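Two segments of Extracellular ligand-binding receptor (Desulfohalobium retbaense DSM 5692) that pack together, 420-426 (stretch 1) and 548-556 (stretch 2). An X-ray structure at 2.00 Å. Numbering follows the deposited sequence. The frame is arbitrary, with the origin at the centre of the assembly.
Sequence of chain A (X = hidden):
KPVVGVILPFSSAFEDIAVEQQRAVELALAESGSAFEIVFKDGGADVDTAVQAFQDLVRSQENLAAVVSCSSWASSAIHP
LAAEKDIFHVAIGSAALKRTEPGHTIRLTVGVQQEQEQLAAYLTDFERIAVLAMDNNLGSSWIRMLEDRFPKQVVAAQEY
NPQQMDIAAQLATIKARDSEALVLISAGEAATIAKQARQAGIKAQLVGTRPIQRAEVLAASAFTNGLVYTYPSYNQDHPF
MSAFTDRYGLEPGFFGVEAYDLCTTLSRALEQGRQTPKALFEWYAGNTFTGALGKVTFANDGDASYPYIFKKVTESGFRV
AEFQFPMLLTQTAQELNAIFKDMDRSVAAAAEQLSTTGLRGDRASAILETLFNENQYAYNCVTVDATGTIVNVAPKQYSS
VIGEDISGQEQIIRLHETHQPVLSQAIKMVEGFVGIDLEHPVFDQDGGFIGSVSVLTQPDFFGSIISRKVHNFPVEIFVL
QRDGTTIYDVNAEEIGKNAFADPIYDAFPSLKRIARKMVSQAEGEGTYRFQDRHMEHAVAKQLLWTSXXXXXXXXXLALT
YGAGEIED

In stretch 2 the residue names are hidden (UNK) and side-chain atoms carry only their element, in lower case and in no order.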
# COMPACT_ATOMS: atom_id res chain seq x y z
N GLN A 420 0.17 40.63 5.74
CA GLN A 420 1.03 39.51 5.44
C GLN A 420 0.21 38.28 5.08
O GLN A 420 -0.94 38.18 5.48
CB GLN A 420 1.94 39.21 6.63
CG GLN A 420 3.07 40.22 6.75
CD GLN A 420 3.81 40.09 8.04
OE1 GLN A 420 3.22 39.77 9.08
NE2 GLN A 420 5.11 40.31 7.99
N PRO A 421 0.83 37.32 4.37
CA PRO A 421 0.14 36.10 3.95
C PRO A 421 -0.47 35.35 5.12
O PRO A 421 0.04 35.41 6.22
CB PRO A 421 1.23 35.25 3.32
CG PRO A 421 2.36 36.18 3.03
CD PRO A 421 2.27 37.29 4.03
N VAL A 422 -1.53 34.61 4.85
CA VAL A 422 -2.18 33.77 5.87
C VAL A 422 -2.56 32.41 5.28
O VAL A 422 -2.74 32.25 4.05
CB VAL A 422 -3.42 34.47 6.45
CG1 VAL A 422 -3.03 35.76 7.18
CG2 VAL A 422 -4.46 34.79 5.34
N LEU A 423 -2.64 31.42 6.16
CA LEU A 423 -3.26 30.13 5.85
C LEU A 423 -4.41 30.02 6.82
O LEU A 423 -4.19 30.16 8.02
CB LEU A 423 -2.28 28.95 5.99
CG LEU A 423 -2.85 27.56 5.63
CD1 LEU A 423 -3.13 27.45 4.10
CD2 LEU A 423 -1.95 26.44 6.08
N SER A 424 -5.63 29.77 6.33
CA SER A 424 -6.78 29.73 7.24
C SER A 424 -6.84 28.43 8.04
O SER A 424 -6.23 27.42 7.69
CB SER A 424 -8.10 29.92 6.47
OG SER A 424 -8.46 28.74 5.78
N GLN A 425 -7.58 28.48 9.14
CA GLN A 425 -8.09 27.29 9.79
C GLN A 425 -9.11 26.66 8.84
O GLN A 425 -9.54 27.32 7.92
CB GLN A 425 -8.79 27.64 11.11
CG GLN A 425 -8.00 28.44 12.10
CD GLN A 425 -6.80 27.67 12.67
OE1 GLN A 425 -6.73 26.44 12.59
NE2 GLN A 425 -5.85 28.41 13.23
N ALA A 426 -9.54 25.43 9.10
CA ALA A 426 -10.59 24.79 8.31
C ALA A 426 -11.97 25.34 8.67
O ALA A 426 -12.50 25.05 9.73
CB ALA A 426 -10.55 23.29 8.52
N UNK A 548 2.21 20.17 10.35
CA UNK A 548 2.35 20.78 9.04
C UNK A 548 1.59 22.10 8.99
O UNK A 548 0.55 22.26 9.63
c UNK A 548 0.40 19.35 8.36
c UNK A 548 -0.40 19.05 7.26
c UNK A 548 1.80 19.87 7.94
c UNK A 548 2.75 18.71 7.71
N UNK A 549 2.10 23.05 8.22
CA UNK A 549 1.39 24.31 8.05
C UNK A 549 2.20 25.42 7.42
O UNK A 549 3.32 25.20 6.96
N UNK A 550 1.61 26.61 7.40
CA UNK A 550 2.26 27.81 6.89
C UNK A 550 1.82 29.04 7.66
O UNK A 550 0.69 29.10 8.17
c UNK A 550 1.93 28.04 5.40
c UNK A 550 1.66 27.44 2.97
c UNK A 550 3.88 27.10 4.12
c UNK A 550 2.35 27.07 4.29
N UNK A 551 2.72 30.02 7.75
CA UNK A 551 2.38 31.38 8.18
C UNK A 551 1.72 31.40 9.56
O UNK A 551 0.86 32.24 9.83
c UNK A 551 1.44 32.05 7.17
c UNK A 551 1.95 32.05 5.77
n UNK A 551 3.18 32.59 5.43
c UNK A 551 3.37 32.47 4.13
c UNK A 551 1.41 31.60 4.61
n UNK A 551 2.31 31.87 3.61
N UNK A 552 2.15 30.47 10.43
CA UNK A 552 1.68 30.42 11.80
C UNK A 552 0.42 29.61 12.02
O UNK A 552 -0.07 29.52 13.15
N UNK A 553 -0.10 29.01 10.95
CA UNK A 553 -1.27 28.12 11.03
C UNK A 553 -0.77 26.71 10.84
O UNK A 553 -0.33 26.31 9.76
c UNK A 553 -3.57 27.47 10.08
o UNK A 553 -2.78 29.80 10.23
c UNK A 553 -2.34 28.46 10.00
N UNK A 554 -0.73 25.98 11.93
CA UNK A 554 -0.24 24.62 11.92
C UNK A 554 -1.33 23.61 12.28
O UNK A 554 -2.19 23.90 13.11
o UNK A 554 2.66 25.42 11.43
n UNK A 554 2.32 26.43 13.40
c UNK A 554 0.96 24.51 12.87
c UNK A 554 2.06 25.49 12.51
N UNK A 555 -1.26 22.45 11.63
CA UNK A 555 -2.14 21.32 11.88
C UNK A 555 -1.32 20.17 12.38
O UNK A 555 -0.18 19.95 11.92
c UNK A 555 -4.47 24.16 8.45
c UNK A 555 -2.88 20.88 10.59
c UNK A 555 -3.35 23.52 8.01
c UNK A 555 -4.59 22.67 10.29
o UNK A 555 -4.95 25.23 7.72
c UNK A 555 -2.85 22.48 8.69
c UNK A 555 -5.11 23.75 9.59
c UNK A 555 -3.46 22.02 9.84
N UNK A 556 -1.93 19.40 13.26
CA UNK A 556 -1.30 18.20 13.75
C UNK A 556 -1.66 17.03 12.86
O UNK A 556 -2.83 16.84 12.52
c UNK A 556 -0.12 19.38 16.53
n UNK A 556 0.45 22.54 18.37
n UNK A 556 -0.08 20.45 17.53
n UNK A 556 1.13 21.97 16.27
c UNK A 556 -1.58 19.08 16.12
c UNK A 556 -1.70 17.90 15.20
c UNK A 556 0.50 21.65 17.38
O HOH W 1 -1.64 31.78 8.96

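Position 548 carries four carbons, forked at the first, with one arm two carbons long. This branching at CB identifies Ile548, which lies out of reach of stretch 1. Its backbone N and O pair with the backbone O and N of position 555, placing the two in neighbouring strands of a hairpin.

Position 549 has no side-chain atoms. An ideal CB would lie 2.0 Å from the carbonyl O of position 553, and the phi/psi of 166/-173° would jam it against the preceding carbonyl as well; the residue is Gly549. At position 550 there are four carbons, forked at the second, and CB points toward stretch 1, 4.3 Å from Leu423 CD2. The pattern is that of leucine, Leu550.

Position 551 has one carbon followed by a five-membered ring of three carbons and two nitrogens, with Pro421 CB over one face of the ring. Such a ring marks His551. Pro421 CB lies 3.6 Å from the centroid of the His551 ring and 15° off the normal, a CH-pi contact. Position 552 again lacks side-chain atoms, and its phi/psi of 88/1° by itself calls for glycine. Gly552 does not contact stretch 1; with His551 it forms the centre of a type I' turn running from Leu550 to position 553.

At position 553 a single carbon bears one oxygen and one carbon. The oxygen donates a hydrogen bond to Leu423 O, so the group is a hydroxyl and the residue Thr553; the OG1 to Leu423 O distance is 2.6 Å. Its methyl CG2 approaches Ser424 O at 3.6 Å.

Position 554 has two carbons, the second carrying one oxygen and one nitrogen: a short amide, Asn554, pointing away from stretch 1. Position 555 shows one carbon and a six-carbon ring bearing an oxygen, which donates a hydrogen bond to Ser424 O: Tyr555. CA-to-CB runs sideways, but the ring brings OH to 2.5 Å from Ser424 O, while CE2 packs 3.8 Å from Leu423 CD2. Position 556 ends in a carbon carrying two nitrogens, reached through three carbons and a nitrogen. This guanidinium belongs to Arg556, which makes no contact here.

The contact centres on Leu423, whose side chain packs against Leu550 and Tyr555. Hydroxyls of Thr553 and Tyr555 satisfy successive carbonyls of stretch 1, anchoring its backbone through side chains. Water 1 adds a bridge, accepting from Leu423 N at 3.0 Å and donating to His551 O at 2.7 Å and Thr553 OG1 at 2.6 Å. Pro421 on the His551 ring extends the contact toward the turn.

Stretch 2 548-556: IGLHGTNYR
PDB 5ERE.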